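Local atomic coordinates of endoglucanase A (Clostridium longisporum, PDB entry 6Q1I), a protein that cleaves internal beta-1,4-glucosidic linkages in cellulose, lichenan and barley beta-glucan, this chain being its family 5 catalytic domain. Residues 293-297 against 342-348; 286-291 against 324-330; 300-305 against 349-355. All coordinates share one frame; numbering follows the deposited sequence. Where two conformers were deposited one is given.

Contact 1: residues 293-297 against 342-348; sequences TSSRA and FSDIKDA
R296 and I345 meet because both first torsions, chi1 -65° in R296 and much the same in I345, set the next carbon (CG of R296, CG1 of I345) anti to the carbonyl carbon; a bend at chi3 of R296 then turns its guanidinium flat against the isoleucine tip. This is the N-terminal end of a pair of neighbouring outer helices of the TIM barrel, 293-309 and 343-356, which start almost parallel, 14° apart, with the short axes 8.8 Å from each other at closest approach. I345 CD1 lies over the centre of the guanidinium, 3.3 Å from R296 CZ. The edge of the same group is turned to F342, the N-cap residue of the second helix: R296 NH1 stands over one face of the ring, toward its rim, 3.5 Å from F342 CE2. The two planes are 75° apart, so this cation-pi contact is edge-on from the arginine's side. R296 NH2 is held elsewhere, by the backbone O of S287. T293 splits its branches, OG1 approaching the F342 ring obliquely and CG2 lying against I345 CG1 and D344 CB. Toward solvent a water donates to D344 OD2. One turn further along, small residues let the backbones close in: A297 CB is 4.0 Å from A348 CB, and A348 CB sits 3.2 Å from A297 O.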
loop_
_atom_site.group_PDB
_atom_site.type_symbol
_atom_site.label_atom_id
_atom_site.label_comp_id
_atom_site.label_asym_id
_atom_site.label_seq_id
_atom_site.Cartn_x
_atom_site.Cartn_y
_atom_site.Cartn_z
ATOM N N THR A 293 -22.777 2.398 -8.250
ATOM C CA THR A 293 -22.085 3.549 -7.682
ATOM C C THR A 293 -22.700 4.007 -6.362
ATOM O O THR A 293 -21.974 4.439 -5.459
ATOM C CB THR A 293 -22.068 4.682 -8.715
ATOM O OG1 THR A 293 -21.412 4.220 -9.903
ATOM C CG2 THR A 293 -21.333 5.910 -8.181
ATOM N N SER A 294 -24.027 3.948 -6.227
ATOM C CA SER A 294 -24.660 4.404 -4.989
ATOM C C SER A 294 -24.150 3.613 -3.789
ATOM O O SER A 294 -23.813 4.186 -2.742
ATOM C CB SER A 294 -26.185 4.276 -5.081
ATOM O OG SER A 294 -26.725 5.064 -6.122
ATOM N N SER A 295 -24.096 2.286 -3.921
ATOM C CA SER A 295 -23.611 1.447 -2.829
ATOM C C SER A 295 -22.118 1.635 -2.607
ATOM O O SER A 295 -21.654 1.655 -1.460
ATOM C CB SER A 295 -23.903 -0.024 -3.115
ATOM O OG SER A 295 -25.269 -0.323 -2.905
ATOM N N ARG A 296 -21.343 1.757 -3.690
ATOM C CA ARG A 296 -19.908 1.979 -3.537
ATOM C C ARG A 296 -19.632 3.283 -2.801
ATOM O O ARG A 296 -18.720 3.357 -1.970
ATOM C CB ARG A 296 -19.228 1.990 -4.905
ATOM C CG ARG A 296 -19.272 0.669 -5.642
ATOM C CD ARG A 296 -18.684 0.811 -7.026
ATOM N NE ARG A 296 -17.243 1.040 -6.991
ATOM C CZ ARG A 296 -16.546 1.572 -7.989
ATOM N NH1 ARG A 296 -17.159 1.943 -9.106
ATOM N NH2 ARG A 296 -15.234 1.724 -7.877
ATOM N N ALA A 297 -20.412 4.323 -3.088
ATOM C CA ALA A 297 -20.226 5.600 -2.409
ATOM C C ALA A 297 -20.620 5.511 -0.939
ATOM O O ALA A 297 -19.956 6.105 -0.085
ATOM C CB ALA A 297 -21.025 6.695 -3.114
ATOM N N PHE A 342 -15.828 8.246 -11.339
ATOM C CA PHE A 342 -16.947 8.220 -10.393
ATOM C C PHE A 342 -16.754 9.357 -9.386
ATOM O O PHE A 342 -16.236 9.169 -8.281
ATOM C CB PHE A 342 -17.052 6.856 -9.696
ATOM C CG PHE A 342 -17.264 5.723 -10.650
ATOM C CD1 PHE A 342 -18.518 5.493 -11.184
ATOM C CD2 PHE A 342 -16.213 4.906 -11.037
ATOM C CE1 PHE A 342 -18.727 4.474 -12.086
ATOM C CE2 PHE A 342 -16.415 3.881 -11.946
ATOM C CZ PHE A 342 -17.679 3.667 -12.468
ATOM N N SER A 343 -17.182 10.561 -9.768
ATOM C CA SER A 343 -17.059 11.693 -8.858
ATOM C C SER A 343 -17.811 11.448 -7.556
ATOM O O SER A 343 -17.389 11.944 -6.509
ATOM C CB SER A 343 -17.531 12.983 -9.536
ATOM O OG SER A 343 -18.892 12.896 -9.895
ATOM N N ASP A 344 -18.918 10.688 -7.595
ATOM C CA ASP A 344 -19.678 10.447 -6.370
ATOM C C ASP A 344 -18.871 9.634 -5.361
ATOM O O ASP A 344 -19.035 9.812 -4.146
ATOM C CB ASP A 344 -20.996 9.717 -6.666
ATOM C CG ASP A 344 -22.036 10.590 -7.365
ATOM O OD1 ASP A 344 -21.927 11.832 -7.346
ATOM O OD2 ASP A 344 -22.988 10.004 -7.921
ATOM N N ILE A 345 -18.024 8.721 -5.833
ATOM C CA ILE A 345 -17.205 7.928 -4.917
ATOM C C ILE A 345 -16.074 8.776 -4.346
ATOM O O ILE A 345 -15.810 8.755 -3.139
ATOM C CB ILE A 345 -16.694 6.638 -5.584
ATOM C CG1 ILE A 345 -17.869 5.770 -6.038
ATOM C CG2 ILE A 345 -15.776 5.864 -4.623
ATOM C CD1 ILE A 345 -17.467 4.573 -6.885
ATOM N N LYS A 346 -15.394 9.543 -5.201
ATOM C CA LYS A 346 -14.398 10.493 -4.711
ATOM C C LYS A 346 -15.007 11.426 -3.667
ATOM O O LYS A 346 -14.426 11.652 -2.602
ATOM C CB LYS A 346 -13.806 11.272 -5.888
ATOM C CG LYS A 346 -12.839 12.383 -5.514
ATOM C CD LYS A 346 -13.521 13.743 -5.294
ATOM C CE LYS A 346 -14.126 14.290 -6.580
ATOM N NZ LYS A 346 -14.683 15.659 -6.405
ATOM N N ASP A 347 -16.186 11.977 -3.962
ATOM C CA ASP A 347 -16.827 12.896 -3.028
ATOM C C ASP A 347 -17.120 12.209 -1.701
ATOM O O ASP A 347 -16.972 12.818 -0.640
ATOM C CB ASP A 347 -18.123 13.454 -3.623
ATOM C CG ASP A 347 -17.883 14.505 -4.690
ATOM O OD1 ASP A 347 -16.745 15.021 -4.800
ATOM O OD2 ASP A 347 -18.852 14.808 -5.421
ATOM N N ALA A 348 -17.534 10.938 -1.749
ATOM C CA ALA A 348 -17.841 10.195 -0.529
ATOM C C ALA A 348 -16.594 9.950 0.318
ATOM O O ALA A 348 -16.649 10.024 1.552
ATOM C CB ALA A 348 -18.514 8.873 -0.890
HETATM O O HOH W 1 -24.330 7.488 -6.709
#

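Contact 2: residues 286-291 against 324-330; sequences GSINKN and TNKGETF
I288 packs against F330 where two loops run side by side at the C-terminal, catalytic end of the TIM barrel: the 286-291 loop comes after strand 280-285, and the loop holding 324-330 comes after strand 314-318. Starting at the base of I288, CB rests 3.6 Å from T329 OG1. There the side chain forks. The chi1 of 67° places CG1 between the backbone N and the carbonyl carbon, which leaves CG2 beside the backbone N and directed at the phenylalanine. CG2 makes a CH-pi contact over one face of the F330 ring, 3.6 Å from its centroid and somewhat offset toward the rim. The other branch runs on through CG1 to CD1, which ends near K326 O at 4.1 Å and the CA of G327.

Next to this apolar contact the backbone of N289 ties the loops together. Its N-H goes mainly to T329 OG1, at 3.0 Å and fairly straight, with a weak second bond to T329 O. T329 OG1 in turn donates to K326 O, so one hydroxyl links both loops while bracing its own. T329 is also the centre of an inverse gamma turn. N289 O accepts from N325 N and from a water that donates to K326 O as well. The side chain of N289 works in two directions: OD1 takes the N-H of N291 in an Asx turn, and ND2 bonds to A322 O while passing T324 CA.

F330 also meets the ring of Y236 and lies about 7 Å, side chain to side chain, from Q284, at the position assigned to the nucleophile by similarity and altered here. Towards that strand, G286 C comes to the edge of the ring, 3.7 Å from F330 CE1.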
loop_
_atom_site.group_PDB
_atom_site.type_symbol
_atom_site.label_atom_id
_atom_site.label_comp_id
_atom_site.label_asym_id
_atom_site.label_seq_id
_atom_site.Cartn_x
_atom_site.Cartn_y
_atom_site.Cartn_z
ATOM N N GLY A 286 -10.920 -0.443 -1.256
ATOM C CA GLY A 286 -11.679 0.020 -2.401
ATOM C C GLY A 286 -12.747 -0.985 -2.767
ATOM O O GLY A 286 -12.919 -2.016 -2.118
ATOM N N SER A 287 -13.484 -0.641 -3.826
ATOM C CA SER A 287 -14.482 -1.521 -4.414
ATOM C C SER A 287 -14.400 -1.438 -5.932
ATOM O O SER A 287 -13.988 -0.417 -6.495
ATOM C CB SER A 287 -15.902 -1.157 -3.968
ATOM O OG SER A 287 -16.214 0.159 -4.379
ATOM N N ILE A 288 -14.773 -2.538 -6.588
ATOM C CA ILE A 288 -14.771 -2.601 -8.048
ATOM C C ILE A 288 -16.103 -2.139 -8.633
ATOM O O ILE A 288 -17.107 -2.025 -7.926
ATOM C CB ILE A 288 -14.382 -4.002 -8.567
ATOM C CG1 ILE A 288 -15.447 -5.039 -8.224
ATOM C CG2 ILE A 288 -13.019 -4.412 -8.014
ATOM C CD1 ILE A 288 -15.188 -6.395 -8.849
ATOM N N ASN A 289 -16.108 -1.874 -9.936
ATOM C CA ASN A 289 -17.266 -1.308 -10.622
ATOM C C ASN A 289 -18.243 -2.405 -11.021
ATOM O O ASN A 289 -18.061 -3.078 -12.038
ATOM C CB ASN A 289 -16.798 -0.544 -11.857
ATOM C CG ASN A 289 -17.936 0.040 -12.638
ATOM O OD1 ASN A 289 -19.076 0.043 -12.181
ATOM N ND2 ASN A 289 -17.637 0.540 -13.830
ATOM N N LYS A 290 -19.305 -2.568 -10.229
ATOM C CA LYS A 290 -20.414 -3.455 -10.555
ATOM C C LYS A 290 -21.660 -2.660 -10.943
ATOM O O LYS A 290 -22.786 -3.071 -10.650
ATOM C CB LYS A 290 -20.715 -4.401 -9.390
ATOM C CG LYS A 290 -19.520 -5.234 -8.951
ATOM C CD LYS A 290 -19.828 -6.104 -7.732
ATOM C CE LYS A 290 -18.618 -6.926 -7.332
ATOM N NZ LYS A 290 -18.865 -7.737 -6.106
ATOM N N ASN A 291 -21.467 -1.518 -11.603
ATOM C CA ASN A 291 -22.580 -0.658 -12.011
ATOM C C ASN A 291 -23.460 -0.339 -10.805
ATOM O O ASN A 291 -24.695 -0.361 -10.872
ATOM C CB ASN A 291 -23.381 -1.272 -13.165
ATOM C CG ASN A 291 -24.167 -0.237 -13.947
ATOM O OD1 ASN A 291 -23.812 0.939 -13.969
ATOM N ND2 ASN A 291 -25.238 -0.669 -14.597
ATOM N N THR A 324 -16.845 -1.260 -16.863
ATOM C CA THR A 324 -17.999 -1.836 -16.197
ATOM C C THR A 324 -17.939 -3.359 -16.216
ATOM O O THR A 324 -17.586 -3.973 -17.228
ATOM C CB THR A 324 -19.269 -1.365 -16.896
ATOM O OG1 THR A 324 -20.408 -1.778 -16.131
ATOM C CG2 THR A 324 -19.348 -1.956 -18.311
ATOM N N ASN A 325 -18.254 -3.964 -15.063
ATOM C CA ASN A 325 -18.461 -5.406 -14.906
ATOM C C ASN A 325 -17.210 -6.245 -15.173
ATOM O O ASN A 325 -17.311 -7.434 -15.486
ATOM C CB ASN A 325 -19.638 -5.900 -15.754
ATOM C CG ASN A 325 -20.964 -5.261 -15.352
ATOM O OD1 ASN A 325 -21.265 -5.105 -14.163
ATOM N ND2 ASN A 325 -21.761 -4.889 -16.346
ATOM N N LYS A 326 -16.025 -5.663 -15.054
ATOM C CA LYS A 326 -14.777 -6.410 -15.103
ATOM C C LYS A 326 -14.159 -6.472 -13.709
ATOM O O LYS A 326 -14.449 -5.652 -12.835
ATOM C CB LYS A 326 -13.782 -5.772 -16.081
ATOM C CG LYS A 326 -14.003 -6.142 -17.561
ATOM C CD LYS A 326 -13.357 -7.495 -17.915
ATOM C CE LYS A 326 -13.250 -7.717 -19.424
ATOM N NZ LYS A 326 -12.737 -9.086 -19.787
ATOM N N GLY A 327 -13.290 -7.456 -13.505
ATOM C CA GLY A 327 -12.625 -7.584 -12.223
ATOM C C GLY A 327 -11.561 -6.520 -12.032
ATOM O O GLY A 327 -11.010 -5.982 -12.988
ATOM N N GLU A 328 -11.291 -6.200 -10.766
ATOM C CA GLU A 328 -10.199 -5.302 -10.381
ATOM C C GLU A 328 -10.373 -3.891 -10.937
ATOM O O GLU A 328 -9.396 -3.165 -11.147
ATOM C CB GLU A 328 -8.832 -5.890 -10.744
ATOM C CG GLU A 328 -8.551 -7.216 -10.035
ATOM C CD GLU A 328 -8.337 -7.050 -8.534
ATOM O OE1 GLU A 328 -7.295 -6.480 -8.153
ATOM O OE2 GLU A 328 -9.208 -7.477 -7.737
ATOM N N THR A 329 -11.620 -3.467 -11.136
ATOM C CA THR A 329 -11.904 -2.151 -11.710
ATOM C C THR A 329 -12.092 -1.110 -10.603
ATOM O O THR A 329 -13.195 -0.632 -10.315
ATOM C CB THR A 329 -13.117 -2.239 -12.628
ATOM O OG1 THR A 329 -14.163 -2.960 -11.959
ATOM C CG2 THR A 329 -12.737 -2.923 -13.925
ATOM N N PHE A 330 -10.959 -0.732 -10.003
ATOM C CA PHE A 330 -10.910 0.176 -8.863
ATOM C C PHE A 330 -10.691 1.637 -9.267
ATOM O O PHE A 330 -10.577 2.506 -8.397
ATOM C CB PHE A 330 -9.780 -0.252 -7.908
ATOM C CG PHE A 330 -10.009 -1.581 -7.210
ATOM C CD1 PHE A 330 -10.886 -1.674 -6.147
ATOM C CD2 PHE A 330 -9.315 -2.717 -7.585
ATOM C CE1 PHE A 330 -11.094 -2.864 -5.489
ATOM C CE2 PHE A 330 -9.517 -3.918 -6.927
ATOM C CZ PHE A 330 -10.400 -3.991 -5.870
HETATM O O HOH W 2 -17.000 -5.595 -11.673
HETATM O O HOH W 3 -23.966 -5.016 -13.260
#

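Contact 3: residues 300-305 against 349-355; sequences AEYYVT and LIRGYKN
V304 is pressed against the backbone of G352 on the tight side of this crossing between helices 293-309 and 343-356, adjacent outer helices of the TIM barrel. The short axes approach to 7.3 Å at a crossing angle of -33°. E301 CA and G352 CA are 4.4 Å apart, and the backbone of G352, with no side chain in between, lies directly against E301 and V304. V304 CG1 reaches 3.4 Å from Y353 N. Its other methyl, CG2, meets L349 CD2, which A300 CB also touches; this inner layer continues onto F285 of the barrel wall.

The outer side is polar and more exposed. With CG anti to the backbone N (chi1 -178°) and the chain extended, E301 stretches across to R351 and N355. R351 NE donates to E301 OE1 at 2.9 Å in a nearly straight salt bridge, with OE1 in the guanidinium plane but R351 NE well above the carboxylate plane; NH2 adds a weak bond to the same oxygen. N355 ND2 divides its two hydrogens, one to the anti lone pair of E301 OE2 and the other to T305 OG1, each at 2.9 Å. Both acceptors lie close to the amide plane, and T305 OG1 also packs 3.2 Å from G352 CA.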
loop_
_atom_site.group_PDB
_atom_site.type_symbol
_atom_site.label_atom_id
_atom_site.label_comp_id
_atom_site.label_asym_id
_atom_site.label_seq_id
_atom_site.Cartn_x
_atom_site.Cartn_y
_atom_site.Cartn_z
ATOM N N ALA A 300 -17.757 3.774 0.728
ATOM C CA ALA A 300 -16.585 4.643 0.785
ATOM C C ALA A 300 -16.689 5.638 1.935
ATOM O O ALA A 300 -15.736 5.816 2.703
ATOM C CB ALA A 300 -16.425 5.383 -0.546
ATOM N N GLU A 301 -17.833 6.308 2.068
ATOM C CA GLU A 301 -17.965 7.299 3.129
ATOM C C GLU A 301 -17.921 6.636 4.497
ATOM O O GLU A 301 -17.227 7.104 5.406
ATOM C CB GLU A 301 -19.256 8.108 3.001
ATOM C CG GLU A 301 -19.329 9.160 4.111
ATOM C CD GLU A 301 -20.608 9.963 4.146
ATOM O OE1 GLU A 301 -21.444 9.821 3.234
ATOM O OE2 GLU A 301 -20.763 10.752 5.100
ATOM N N TYR A 302 -18.666 5.545 4.666
ATOM C CA TYR A 302 -18.730 4.916 5.978
ATOM C C TYR A 302 -17.367 4.376 6.380
ATOM O O TYR A 302 -16.935 4.536 7.528
ATOM C CB TYR A 302 -19.768 3.797 5.986
ATOM C CG TYR A 302 -20.082 3.356 7.393
ATOM C CD1 TYR A 302 -21.113 3.959 8.104
ATOM C CD2 TYR A 302 -19.327 2.382 8.034
ATOM C CE1 TYR A 302 -21.393 3.591 9.392
ATOM C CE2 TYR A 302 -19.612 2.006 9.333
ATOM C CZ TYR A 302 -20.642 2.623 10.001
ATOM O OH TYR A 302 -20.954 2.280 11.294
ATOM N N TYR A 303 -16.671 3.744 5.435
ATOM C CA TYR A 303 -15.355 3.177 5.701
ATOM C C TYR A 303 -14.379 4.248 6.166
ATOM O O TYR A 303 -13.715 4.088 7.194
ATOM C CB TYR A 303 -14.873 2.487 4.425
ATOM C CG TYR A 303 -13.704 1.528 4.532
ATOM C CD1 TYR A 303 -12.473 1.924 5.054
ATOM C CD2 TYR A 303 -13.807 0.235 4.031
ATOM C CE1 TYR A 303 -11.404 1.055 5.107
ATOM C CE2 TYR A 303 -12.731 -0.638 4.067
ATOM C CZ TYR A 303 -11.537 -0.227 4.621
ATOM O OH TYR A 303 -10.453 -1.080 4.675
ATOM N N VAL A 304 -14.275 5.351 5.423
ATOM C CA VAL A 304 -13.330 6.397 5.801
ATOM C C VAL A 304 -13.708 7.009 7.145
ATOM O O VAL A 304 -12.841 7.260 7.984
ATOM C CB VAL A 304 -13.208 7.461 4.693
ATOM C CG1 VAL A 304 -12.320 8.590 5.156
ATOM C CG2 VAL A 304 -12.658 6.846 3.419
ATOM N N THR A 305 -14.996 7.277 7.369
ATOM C CA THR A 305 -15.418 7.844 8.650
ATOM C C THR A 305 -15.059 6.910 9.798
ATOM O O THR A 305 -14.482 7.331 10.803
ATOM C CB THR A 305 -16.929 8.111 8.658
ATOM O OG1 THR A 305 -17.284 9.022 7.612
ATOM C CG2 THR A 305 -17.358 8.725 9.984
ATOM N N LEU A 349 -15.463 9.650 -0.327
ATOM C CA LEU A 349 -14.215 9.448 0.405
ATOM C C LEU A 349 -13.820 10.705 1.164
ATOM O O LEU A 349 -13.447 10.649 2.344
ATOM C CB LEU A 349 -13.114 9.056 -0.576
ATOM C CG LEU A 349 -13.201 7.669 -1.207
ATOM C CD1 LEU A 349 -12.205 7.542 -2.355
ATOM C CD2 LEU A 349 -12.958 6.574 -0.182
ATOM N N ILE A 350 -13.867 11.851 0.488
ATOM C CA ILE A 350 -13.450 13.097 1.114
ATOM C C ILE A 350 -14.456 13.502 2.183
ATOM O O ILE A 350 -14.080 14.008 3.245
ATOM C CB ILE A 350 -13.240 14.190 0.046
ATOM C CG1 ILE A 350 -12.220 13.747 -1.023
ATOM C CG2 ILE A 350 -12.817 15.503 0.704
ATOM C CD1 ILE A 350 -10.878 13.313 -0.466
ATOM N N ARG A 351 -15.748 13.288 1.919
ATOM C CA ARG A 351 -16.774 13.569 2.919
ATOM C C ARG A 351 -16.552 12.734 4.179
ATOM O O ARG A 351 -16.707 13.239 5.297
ATOM C CB ARG A 351 -18.159 13.310 2.318
ATOM C CG ARG A 351 -19.311 13.572 3.256
ATOM C CD ARG A 351 -20.639 13.572 2.517
ATOM N NE ARG A 351 -20.960 12.307 1.856
ATOM C CZ ARG A 351 -21.020 12.122 0.536
ATOM N NH1 ARG A 351 -20.785 13.106 -0.321
ATOM N NH2 ARG A 351 -21.344 10.932 0.072
ATOM N N GLY A 352 -16.166 11.465 4.021
ATOM C CA GLY A 352 -15.904 10.639 5.190
ATOM C C GLY A 352 -14.744 11.162 6.016
ATOM O O GLY A 352 -14.784 11.138 7.248
ATOM N N TYR A 353 -13.701 11.661 5.345
ATOM C CA TYR A 353 -12.592 12.292 6.051
ATOM C C TYR A 353 -13.056 13.548 6.788
ATOM O O TYR A 353 -12.757 13.735 7.975
ATOM C CB TYR A 353 -11.463 12.616 5.059
ATOM C CG TYR A 353 -10.399 13.481 5.681
ATOM C CD1 TYR A 353 -9.473 12.949 6.567
ATOM C CD2 TYR A 353 -10.358 14.839 5.435
ATOM C CE1 TYR A 353 -8.523 13.744 7.177
ATOM C CE2 TYR A 353 -9.412 15.647 6.035
ATOM C CZ TYR A 353 -8.501 15.093 6.913
ATOM O OH TYR A 353 -7.564 15.889 7.531
ATOM N N LYS A 354 -13.813 14.408 6.105
ATOM C CA LYS A 354 -14.277 15.655 6.705
ATOM C C LYS A 354 -15.312 15.437 7.802
ATOM O O LYS A 354 -15.515 16.327 8.635
ATOM C CB LYS A 354 -14.839 16.561 5.610
ATOM C CG LYS A 354 -13.779 17.120 4.671
ATOM C CD LYS A 354 -12.713 17.935 5.396
ATOM C CE LYS A 354 -13.293 19.098 6.193
ATOM N NZ LYS A 354 -12.235 19.784 6.984
ATOM N N ASN A 355 -15.981 14.286 7.820
ATOM C CA ASN A 355 -16.871 13.977 8.932
ATOM C C ASN A 355 -16.111 13.966 10.246
ATOM O O ASN A 355 -16.681 14.262 11.302
ATOM C CB ASN A 355 -17.506 12.597 8.740
ATOM C CG ASN A 355 -18.598 12.579 7.690
ATOM O OD1 ASN A 355 -19.183 13.610 7.356
ATOM N ND2 ASN A 355 -18.904 11.386 7.188
#

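Contacts 1 and 3 are successive levels of one helix pair, 293-309 with 343-356; their centres are 11 Å apart, and A300 CB bridges them by touching both A348 CB and I345 CG2. Contact 2 joins the loops that lead from the last two barrel strands towards those helices. Its centre is 12 Å from that of contact 1, and R296 and F342 both reach the 286-291 loop, F342 CZ lying 3.4 Å from N289 ND2. Contacts 2 and 3 do not touch. Contact 2 lies nearest the catalytic positions: its F330 packs close to Q284, the altered residue at the proposed nucleophile's place, whereas the L349 side chain of contact 3 is about 12 Å from that of Q284.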